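Local coordinates for periplasmic cell division protein (SufI) (Aquifex aeolicus, PDB 6SYY) that probably oxidises substrates as a multicopper oxidase, passing electrons through a mononuclear copper site to a three-copper cluster that reduces oxygen, at residues 68-73 and 82-87; 169-174 and 214-219; 245-250 and 306-311. All coordinates share one frame; numbering follows the deposited sequence.

Overall arrangement
Contacts 1 and 2 are neighbours, their centres about 11 Å apart, and they touch: the strand 80-86 used in contact 1 is hydrogen-bonded (Leu83 N to Tyr172 O) and packed against the end of helix 166-172, which contact 2 joins to the loop 214-219. Contact 3 lies apart, its centre about 34 Å from each of the others, yet most of its touching residues are buried, whereas contacts 1 and 2 are only partly so. Chemistry differs accordingly. Contact 1 is a beta ladder with a leucine on an indole and a salt bridge; contact 2 relies on tyrosines, a water and little direct bonding; contact 3 combines guanidinium bonds to backbone carbonyls with an aromatic cluster.

Contact 1: 68-73 and 82-87; sequences KWTTLE and MLVYEI
Met82 pairs with Thr70 through two backbone bonds, Met82 N to Thr70 O and Thr70 N to Met82 O, both 3.0 Å, the mark of an antiparallel hydrogen-bonded pair. Met82 SD lies 3.9 Å from Leu72 CD1, and the two side chains cross at about a right angle. Leu83 faces Trp69 in the non-hydrogen-bonded pair that follows. Its CD2 sits over the face of the indole, 3.6 Å from the centroid of the five-membered ring and 12° off the normal, a CH-pi contact; its CA also approaches Lys68 O at 3.3 Å. Val84 resumes the ladder, bonded through N and O to Lys68. On the same face its CG2 meets Thr70 CG2 at 3.8 Å, while its CG1 packs on Leu72 CD1. Glu86 ends the contact: Lys68 NZ forms a salt bridge with its OE1 at 3.0 Å, met on the syn side but tilted out of the carboxylate plane. In Lys68, chi1 (70°) sets CG between the backbone N and the carbonyl carbon, and the extended torsions beyond it carry NZ to Glu86; NZ also bonds Tyr91 OH. The two strands form a beta hairpin in what is probably the first cupredoxin-like domain, and an angle of 115° between their short axes shows how strongly it is twisted. Four backbone bonds fix the register, and apolar groups occupy both faces. The ammonium's two partners would be expected to restrain its position, and the nearby carboxylate probably favours its charged form.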
loop_
_atom_site.group_PDB
_atom_site.type_symbol
_atom_site.label_atom_id
_atom_site.label_comp_id
_atom_site.label_asym_id
_atom_site.label_seq_id
_atom_site.Cartn_x
_atom_site.Cartn_y
_atom_site.Cartn_z
ATOM N N LYS A 68 19.278 5.348 -4.117
ATOM C CA LYS A 68 20.499 5.234 -4.895
ATOM C C LYS A 68 20.400 4.050 -5.845
ATOM O O LYS A 68 19.614 3.119 -5.638
ATOM C CB LYS A 68 21.729 5.080 -3.987
ATOM C CG LYS A 68 21.803 3.746 -3.259
ATOM C CD LYS A 68 23.178 3.540 -2.641
ATOM C CE LYS A 68 23.351 2.107 -2.181
ATOM N NZ LYS A 68 24.684 1.858 -1.563
ATOM N N TRP A 69 21.213 4.104 -6.896
ATOM C CA TRP A 69 21.374 2.975 -7.798
ATOM C C TRP A 69 22.349 1.963 -7.218
ATOM O O TRP A 69 23.345 2.327 -6.586
ATOM C CB TRP A 69 21.876 3.443 -9.161
ATOM C CG TRP A 69 20.816 4.056 -9.985
ATOM C CD1 TRP A 69 20.664 5.377 -10.277
ATOM C CD2 TRP A 69 19.734 3.371 -10.624
ATOM N NE1 TRP A 69 19.556 5.557 -11.069
ATOM C CE2 TRP A 69 18.966 4.341 -11.294
ATOM C CE3 TRP A 69 19.342 2.029 -10.696
ATOM C CZ2 TRP A 69 17.828 4.012 -12.029
ATOM C CZ3 TRP A 69 18.214 1.705 -11.423
ATOM C CH2 TRP A 69 17.469 2.693 -12.081
ATOM N N THR A 70 22.049 0.687 -7.437
ATOM C CA THR A 70 22.897 -0.421 -7.017
ATOM C C THR A 70 22.529 -1.628 -7.875
ATOM O O THR A 70 21.761 -1.511 -8.837
ATOM C CB THR A 70 22.743 -0.702 -5.516
ATOM O OG1 THR A 70 23.756 -1.617 -5.090
ATOM C CG2 THR A 70 21.369 -1.296 -5.212
ATOM N N THR A 71 23.083 -2.789 -7.534
ATOM C CA THR A 71 22.758 -4.040 -8.207
ATOM C C THR A 71 22.334 -5.064 -7.169
ATOM O O THR A 71 23.067 -5.315 -6.207
ATOM C CB THR A 71 23.946 -4.579 -9.003
ATOM O OG1 THR A 71 25.064 -4.747 -8.124
ATOM C CG2 THR A 71 24.318 -3.616 -10.115
ATOM N N LEU A 72 21.158 -5.654 -7.368
ATOM C CA LEU A 72 20.628 -6.680 -6.482
ATOM C C LEU A 72 20.598 -8.024 -7.194
ATOM O O LEU A 72 20.365 -8.100 -8.403
ATOM C CB LEU A 72 19.217 -6.324 -6.003
ATOM C CG LEU A 72 19.089 -5.048 -5.174
ATOM C CD1 LEU A 72 17.639 -4.823 -4.765
ATOM C CD2 LEU A 72 20.002 -5.114 -3.955
ATOM N N GLU A 73 20.837 -9.090 -6.430
ATOM C CA GLU A 73 20.799 -10.448 -6.967
ATOM C C GLU A 73 19.421 -11.040 -6.687
ATOM O O GLU A 73 19.222 -11.813 -5.751
ATOM C CB GLU A 73 21.910 -11.299 -6.363
ATOM C CG GLU A 73 22.057 -12.646 -7.035
ATOM C CD GLU A 73 23.063 -13.535 -6.349
ATOM O OE1 GLU A 73 23.331 -13.320 -5.148
ATOM O OE2 GLU A 73 23.587 -14.448 -7.019
ATOM N N MET A 82 18.969 -1.796 -9.881
ATOM C CA MET A 82 17.753 -1.385 -9.198
ATOM C C MET A 82 18.032 -0.186 -8.301
ATOM O O MET A 82 19.179 0.113 -7.953
ATOM C CB MET A 82 17.163 -2.526 -8.362
ATOM C CG MET A 82 16.582 -3.661 -9.180
ATOM S SD MET A 82 15.766 -4.875 -8.139
ATOM C CE MET A 82 14.409 -3.899 -7.502
ATOM N N LEU A 83 16.951 0.494 -7.930
ATOM C CA LEU A 83 16.986 1.554 -6.935
ATOM C C LEU A 83 16.631 0.983 -5.568
ATOM O O LEU A 83 15.804 0.075 -5.455
ATOM C CB LEU A 83 16.008 2.671 -7.307
ATOM C CG LEU A 83 16.336 3.573 -8.504
ATOM C CD1 LEU A 83 15.089 4.302 -8.995
ATOM C CD2 LEU A 83 17.414 4.574 -8.135
ATOM N N VAL A 84 17.271 1.507 -4.525
ATOM C CA VAL A 84 16.962 1.107 -3.158
ATOM C C VAL A 84 16.937 2.346 -2.282
ATOM O O VAL A 84 17.633 3.332 -2.542
ATOM C CB VAL A 84 17.968 0.077 -2.584
ATOM C CG1 VAL A 84 17.911 -1.225 -3.356
ATOM C CG2 VAL A 84 19.382 0.639 -2.579
ATOM N N TYR A 85 16.109 2.295 -1.248
ATOM C CA TYR A 85 16.201 3.228 -0.137
ATOM C C TYR A 85 17.207 2.662 0.857
ATOM O O TYR A 85 17.034 1.538 1.342
ATOM C CB TYR A 85 14.838 3.428 0.527
ATOM C CG TYR A 85 13.866 4.300 -0.243
ATOM C CD1 TYR A 85 14.234 5.563 -0.691
ATOM C CD2 TYR A 85 12.574 3.862 -0.513
ATOM C CE1 TYR A 85 13.339 6.367 -1.391
ATOM C CE2 TYR A 85 11.674 4.654 -1.209
ATOM C CZ TYR A 85 12.060 5.905 -1.647
ATOM O OH TYR A 85 11.166 6.690 -2.338
ATOM N N GLU A 86 18.268 3.415 1.136
ATOM C CA GLU A 86 19.276 2.999 2.104
ATOM C C GLU A 86 19.025 3.715 3.425
ATOM O O GLU A 86 19.015 4.950 3.479
ATOM C CB GLU A 86 20.698 3.272 1.614
ATOM C CG GLU A 86 21.751 2.837 2.637
ATOM C CD GLU A 86 23.130 2.625 2.039
ATOM O OE1 GLU A 86 23.329 2.953 0.851
ATOM O OE2 GLU A 86 24.017 2.128 2.765
ATOM N N ILE A 87 18.817 2.933 4.479
ATOM C CA ILE A 87 18.609 3.436 5.829
ATOM C C ILE A 87 19.493 2.609 6.745
ATOM O O ILE A 87 19.249 1.409 6.926
ATOM C CB ILE A 87 17.143 3.337 6.267
ATOM C CG1 ILE A 87 16.235 4.064 5.278
ATOM C CG2 ILE A 87 16.977 3.903 7.662
ATOM C CD1 ILE A 87 14.768 3.762 5.474
#

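Contact 2: 169-174 and 214-219; sequences QVYYGL and GQLVYN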
loop_
_atom_site.group_PDB
_atom_site.type_symbol
_atom_site.label_atom_id
_atom_site.label_comp_id
_atom_site.label_asym_id
_atom_site.label_seq_id
_atom_site.Cartn_x
_atom_site.Cartn_y
_atom_site.Cartn_z
ATOM N N GLN A 169 10.106 4.653 -10.652
ATOM C CA GLN A 169 10.982 4.503 -9.495
ATOM C C GLN A 169 10.501 3.395 -8.566
ATOM O O GLN A 169 11.316 2.658 -8.000
ATOM C CB GLN A 169 11.104 5.832 -8.753
ATOM C CG GLN A 169 11.825 6.902 -9.553
ATOM C CD GLN A 169 12.355 8.017 -8.681
ATOM O OE1 GLN A 169 11.642 8.549 -7.829
ATOM N NE2 GLN A 169 13.619 8.369 -8.878
ATOM N N VAL A 170 9.185 3.257 -8.394
ATOM C CA VAL A 170 8.665 2.150 -7.597
ATOM C C VAL A 170 9.038 0.825 -8.244
ATOM O O VAL A 170 9.567 -0.082 -7.590
ATOM C CB VAL A 170 7.144 2.284 -7.418
ATOM C CG1 VAL A 170 6.573 1.030 -6.762
ATOM C CG2 VAL A 170 6.820 3.516 -6.592
ATOM N N TYR A 171 8.796 0.708 -9.551
ATOM C CA TYR A 171 9.091 -0.532 -10.258
ATOM C C TYR A 171 10.571 -0.882 -10.200
ATOM O O TYR A 171 10.924 -2.064 -10.141
ATOM C CB TYR A 171 8.628 -0.426 -11.708
ATOM C CG TYR A 171 8.898 -1.667 -12.523
ATOM C CD1 TYR A 171 8.123 -2.806 -12.360
ATOM C CD2 TYR A 171 9.926 -1.701 -13.460
ATOM C CE1 TYR A 171 8.365 -3.947 -13.098
ATOM C CE2 TYR A 171 10.170 -2.839 -14.213
ATOM C CZ TYR A 171 9.383 -3.960 -14.027
ATOM O OH TYR A 171 9.609 -5.103 -14.764
ATOM N N TYR A 172 11.450 0.118 -10.211
ATOM C CA TYR A 172 12.875 -0.182 -10.177
ATOM C C TYR A 172 13.409 -0.404 -8.767
ATOM O O TYR A 172 14.587 -0.751 -8.620
ATOM C CB TYR A 172 13.669 0.918 -10.893
ATOM C CG TYR A 172 13.871 0.582 -12.350
ATOM C CD1 TYR A 172 12.945 0.970 -13.310
ATOM C CD2 TYR A 172 14.963 -0.168 -12.762
ATOM C CE1 TYR A 172 13.115 0.636 -14.642
ATOM C CE2 TYR A 172 15.143 -0.503 -14.092
ATOM C CZ TYR A 172 14.216 -0.096 -15.027
ATOM O OH TYR A 172 14.388 -0.427 -16.349
ATOM N N GLY A 173 12.589 -0.230 -7.733
ATOM C CA GLY A 173 12.990 -0.722 -6.430
ATOM C C GLY A 173 12.712 0.154 -5.226
ATOM O O GLY A 173 12.909 -0.289 -4.092
ATOM N N LEU A 174 12.262 1.388 -5.436
ATOM C CA LEU A 174 11.980 2.282 -4.313
ATOM C C LEU A 174 10.601 1.933 -3.765
ATOM O O LEU A 174 9.575 2.434 -4.226
ATOM C CB LEU A 174 12.073 3.742 -4.737
ATOM C CG LEU A 174 13.443 4.202 -5.230
ATOM C CD1 LEU A 174 13.444 5.702 -5.532
ATOM C CD2 LEU A 174 14.518 3.838 -4.215
ATOM N N GLY A 214 18.847 -10.647 -16.760
ATOM C CA GLY A 214 18.422 -10.326 -15.413
ATOM C C GLY A 214 18.122 -8.866 -15.149
ATOM O O GLY A 214 17.935 -8.489 -13.987
ATOM N N GLN A 215 18.075 -8.031 -16.181
ATOM C CA GLN A 215 17.713 -6.633 -16.011
ATOM C C GLN A 215 16.204 -6.462 -16.124
ATOM O O GLN A 215 15.519 -7.226 -16.811
ATOM C CB GLN A 215 18.427 -5.753 -17.041
ATOM C CG GLN A 215 19.948 -5.784 -16.930
ATOM C CD GLN A 215 20.453 -5.418 -15.540
ATOM O OE1 GLN A 215 19.806 -4.674 -14.798
ATOM N NE2 GLN A 215 21.618 -5.944 -15.182
ATOM N N LEU A 216 15.689 -5.452 -15.428
ATOM C CA LEU A 216 14.254 -5.207 -15.419
ATOM C C LEU A 216 13.807 -4.584 -16.732
ATOM O O LEU A 216 14.532 -3.800 -17.352
ATOM C CB LEU A 216 13.872 -4.298 -14.253
ATOM C CG LEU A 216 14.025 -4.930 -12.868
ATOM C CD1 LEU A 216 13.933 -3.875 -11.782
ATOM C CD2 LEU A 216 12.978 -6.014 -12.656
ATOM N N VAL A 217 12.603 -4.952 -17.156
ATOM C CA VAL A 217 11.983 -4.417 -18.359
ATOM C C VAL A 217 10.743 -3.643 -17.933
ATOM O O VAL A 217 9.829 -4.210 -17.322
ATOM C CB VAL A 217 11.626 -5.533 -19.351
ATOM C CG1 VAL A 217 11.091 -4.943 -20.642
ATOM C CG2 VAL A 217 12.844 -6.416 -19.609
ATOM N N TYR A 218 10.715 -2.349 -18.242
ATOM C CA TYR A 218 9.592 -1.480 -17.896
ATOM C C TYR A 218 9.031 -0.906 -19.191
ATOM O O TYR A 218 9.518 0.110 -19.692
ATOM C CB TYR A 218 10.015 -0.370 -16.933
ATOM C CG TYR A 218 8.862 0.500 -16.474
ATOM C CD1 TYR A 218 7.835 -0.028 -15.699
ATOM C CD2 TYR A 218 8.801 1.845 -16.810
ATOM C CE1 TYR A 218 6.774 0.761 -15.277
ATOM C CE2 TYR A 218 7.744 2.643 -16.389
ATOM C CZ TYR A 218 6.735 2.094 -15.621
ATOM O OH TYR A 218 5.680 2.877 -15.201
ATOM N N ASN A 219 8.007 -1.560 -19.736
ATOM C CA ASN A 219 7.324 -1.093 -20.942
ATOM C C ASN A 219 5.823 -1.084 -20.683
ATOM O O ASN A 219 5.090 -1.972 -21.142
ATOM C CB ASN A 219 7.685 -1.951 -22.156
ATOM C CG ASN A 219 7.411 -3.425 -21.939
ATOM O OD1 ASN A 219 7.285 -3.887 -20.802
ATOM N ND2 ASN A 219 7.311 -4.174 -23.033
HETATM O O HOH W 1 16.607 -1.997 -16.345
#
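The CA atoms come no nearer than 7.4 Å, between Tyr172 and Leu216, and 7.7 Å, between Tyr171 and Tyr218, separations too wide for a ladder, so side chains bridge the gap. In Tyr171, chi1 (180°) puts CG anti to the backbone N, and its side chain and that of Tyr218 slide past each other in opposite directions. CD1 of Tyr218 lies over one face of the Tyr171 ring, 3.5 Å from CD2, with the planes oblique at 34°. The phenol OH of Tyr171 is 2.7 Å from Val217 O, a weak bond at most, since its proton has another acceptor within reach; it also accepts from Thr209 N. Helix 166-172 ends in a Schellman motif, with Gly173 at positive phi, Leu174 N bonded to Gln169 O and Gly173 N to Val170 O; the chain then leads to strand 176-181, while 214-219 belongs to the loop between strands 200-208 and 230-233. Leu216 fits between Tyr171 and Tyr172, its CB 4.0 Å from CE2 of each. A water in the plane of the Tyr172 ring, at its edge, links the OH of that residue (2.7 Å) to Leu216 O, to which it donates. Tyr218 OH bonds Glu513, the residue before the copper ligand His514.

Contact 3: 245-250 and 306-311; sequences RKIYRF and DFRDAS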
loop_
_atom_site.group_PDB
_atom_site.type_symbol
_atom_site.label_atom_id
_atom_site.label_comp_id
_atom_site.label_asym_id
_atom_site.label_seq_id
_atom_site.Cartn_x
_atom_site.Cartn_y
_atom_site.Cartn_z
ATOM N N ARG A 245 2.979 -25.535 12.693
ATOM C CA ARG A 245 1.546 -25.554 12.991
ATOM C C ARG A 245 1.276 -24.477 14.041
ATOM O O ARG A 245 1.215 -24.724 15.248
ATOM C CB ARG A 245 1.095 -26.940 13.442
ATOM C CG ARG A 245 1.080 -27.964 12.309
ATOM C CD ARG A 245 0.456 -29.290 12.722
ATOM N NE ARG A 245 -0.978 -29.175 12.978
ATOM C CZ ARG A 245 -1.536 -29.255 14.182
ATOM N NH1 ARG A 245 -0.782 -29.456 15.253
ATOM N NH2 ARG A 245 -2.850 -29.142 14.315
ATOM N N LYS A 246 1.141 -23.245 13.559
ATOM C CA LYS A 246 0.982 -22.075 14.412
ATOM C C LYS A 246 0.099 -21.074 13.681
ATOM O O LYS A 246 -0.217 -21.237 12.499
ATOM C CB LYS A 246 2.340 -21.435 14.769
ATOM C CG LYS A 246 3.234 -22.274 15.672
ATOM C CD LYS A 246 4.351 -21.452 16.308
ATOM C CE LYS A 246 5.478 -21.177 15.333
ATOM N NZ LYS A 246 6.613 -20.465 15.989
ATOM N N ILE A 247 -0.303 -20.029 14.396
ATOM C CA ILE A 247 -0.916 -18.874 13.754
ATOM C C ILE A 247 0.188 -17.956 13.252
ATOM O O ILE A 247 1.102 -17.596 14.004
ATOM C CB ILE A 247 -1.851 -18.133 14.721
ATOM C CG1 ILE A 247 -3.072 -18.998 15.052
ATOM C CG2 ILE A 247 -2.249 -16.775 14.129
ATOM C CD1 ILE A 247 -3.917 -18.462 16.195
ATOM N N TYR A 248 0.119 -17.595 11.974
ATOM C CA TYR A 248 1.023 -16.624 11.376
ATOM C C TYR A 248 0.246 -15.376 10.988
ATOM O O TYR A 248 -0.888 -15.461 10.506
ATOM C CB TYR A 248 1.722 -17.189 10.138
ATOM C CG TYR A 248 2.862 -18.127 10.442
ATOM C CD1 TYR A 248 2.621 -19.396 10.952
ATOM C CD2 TYR A 248 4.180 -17.750 10.210
ATOM C CE1 TYR A 248 3.662 -20.262 11.234
ATOM C CE2 TYR A 248 5.229 -18.609 10.489
ATOM C CZ TYR A 248 4.962 -19.865 11.001
ATOM O OH TYR A 248 5.993 -20.733 11.281
ATOM N N ARG A 249 0.856 -14.221 11.203
ATOM C CA ARG A 249 0.337 -12.967 10.684
ATOM C C ARG A 249 1.120 -12.601 9.433
ATOM O O ARG A 249 2.354 -12.559 9.459
ATOM C CB ARG A 249 0.446 -11.854 11.723
ATOM C CG ARG A 249 0.125 -10.480 11.176
ATOM C CD ARG A 249 0.216 -9.452 12.270
ATOM N NE ARG A 249 -0.341 -8.171 11.861
ATOM C CZ ARG A 249 -0.619 -7.191 12.710
ATOM N NH1 ARG A 249 -0.393 -7.363 14.009
ATOM N NH2 ARG A 249 -1.122 -6.047 12.270
ATOM N N PHE A 250 0.407 -12.352 8.340
ATOM C CA PHE A 250 1.025 -11.890 7.104
ATOM C C PHE A 250 0.501 -10.499 6.781
ATOM O O PHE A 250 -0.715 -10.288 6.705
ATOM C CB PHE A 250 0.755 -12.856 5.952
ATOM C CG PHE A 250 1.301 -14.231 6.183
ATOM C CD1 PHE A 250 2.661 -14.474 6.077
ATOM C CD2 PHE A 250 0.459 -15.279 6.513
ATOM C CE1 PHE A 250 3.171 -15.740 6.295
ATOM C CE2 PHE A 250 0.963 -16.547 6.732
ATOM C CZ PHE A 250 2.320 -16.779 6.623
ATOM N N ASP A 306 -4.002 -19.827 10.356
ATOM C CA ASP A 306 -3.771 -20.830 11.392
ATOM C C ASP A 306 -3.315 -22.105 10.696
ATOM O O ASP A 306 -4.125 -22.922 10.258
ATOM C CB ASP A 306 -5.023 -21.049 12.230
ATOM C CG ASP A 306 -4.737 -21.808 13.514
ATOM O OD1 ASP A 306 -3.682 -22.467 13.590
ATOM O OD2 ASP A 306 -5.564 -21.748 14.449
ATOM N N PHE A 307 -2.000 -22.279 10.601
ATOM C CA PHE A 307 -1.482 -23.476 9.955
ATOM C C PHE A 307 -1.679 -24.735 10.793
ATOM O O PHE A 307 -1.330 -25.825 10.326
ATOM C CB PHE A 307 -0.003 -23.285 9.606
ATOM C CG PHE A 307 0.222 -22.368 8.438
ATOM C CD1 PHE A 307 -0.064 -22.786 7.147
ATOM C CD2 PHE A 307 0.715 -21.083 8.627
ATOM C CE1 PHE A 307 0.137 -21.938 6.062
ATOM C CE2 PHE A 307 0.916 -20.230 7.547
ATOM C CZ PHE A 307 0.625 -20.657 6.265
ATOM N N ARG A 308 -2.236 -24.628 12.003
ATOM C CA ARG A 308 -2.681 -25.824 12.711
ATOM C C ARG A 308 -3.828 -26.518 11.986
ATOM O O ARG A 308 -4.090 -27.695 12.253
ATOM C CB ARG A 308 -3.098 -25.480 14.139
ATOM C CG ARG A 308 -1.963 -24.975 15.003
ATOM C CD ARG A 308 -2.445 -24.511 16.369
ATOM N NE ARG A 308 -3.317 -23.343 16.277
ATOM C CZ ARG A 308 -3.834 -22.712 17.327
ATOM N NH1 ARG A 308 -3.562 -23.135 18.556
ATOM N NH2 ARG A 308 -4.621 -21.658 17.151
ATOM N N ASP A 309 -4.520 -25.812 11.081
ATOM C CA ASP A 309 -5.490 -26.464 10.204
ATOM C C ASP A 309 -4.837 -27.540 9.355
ATOM O O ASP A 309 -5.496 -28.508 8.962
ATOM C CB ASP A 309 -6.154 -25.445 9.277
ATOM C CG ASP A 309 -7.034 -24.467 10.009
ATOM O OD1 ASP A 309 -7.175 -24.593 11.243
ATOM O OD2 ASP A 309 -7.594 -23.569 9.346
ATOM N N ALA A 310 -3.559 -27.374 9.045
ATOM C CA ALA A 310 -2.828 -28.260 8.157
ATOM C C ALA A 310 -2.084 -29.327 8.952
ATOM O O ALA A 310 -1.859 -29.202 10.158
ATOM C CB ALA A 310 -1.844 -27.455 7.300
ATOM N N SER A 311 -1.703 -30.388 8.254
ATOM C CA SER A 311 -0.893 -31.447 8.829
ATOM C C SER A 311 0.566 -31.229 8.460
ATOM O O SER A 311 0.881 -30.587 7.456
ATOM C CB SER A 311 -1.354 -32.818 8.335
ATOM O OG SER A 311 -2.743 -32.985 8.545
#
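Arg245 meets the turn 306-311 along most of its side chain. CB lies 4.0 Å from Arg308 CG, and CG stands 3.8 Å from both Phe307 O and Ala310 O. CD comes closer to Ala310 O, and the bend at chi3 (68°) sets NE to donate to that oxygen at 3.0 Å, nearly in line with the C=O bond, the oxygen 8° out of the guanidinium plane. NH2 donates to Arg308 O at 2.8 Å, in the carbonyl plane on a lone pair of that oxygen, while CB of Arg308 lies over one guanidinium face. NH1 forms a salt bridge with Asp371. Asp306 OD1 accepts from Arg308 N in an Asx turn and from Arg308 NE, which with NH2 grips the carboxylate side-on; CG1 of Ile247 packs against Asp306 CG at 3.6 Å. Phe307 directs its edge at the face of Tyr248, an offset edge-to-face pair with planes at 81°, and its CE2 meets the ring edge of Phe250. Lys246 O takes the Phe307 N-H. Away from the copper sites, in the probable second, plastocyanin-like domain, the contact joins strand 247-254 to the 3-10 turn after its antiparallel partner 300-306, with Phe366 against Phe250 and Phe307.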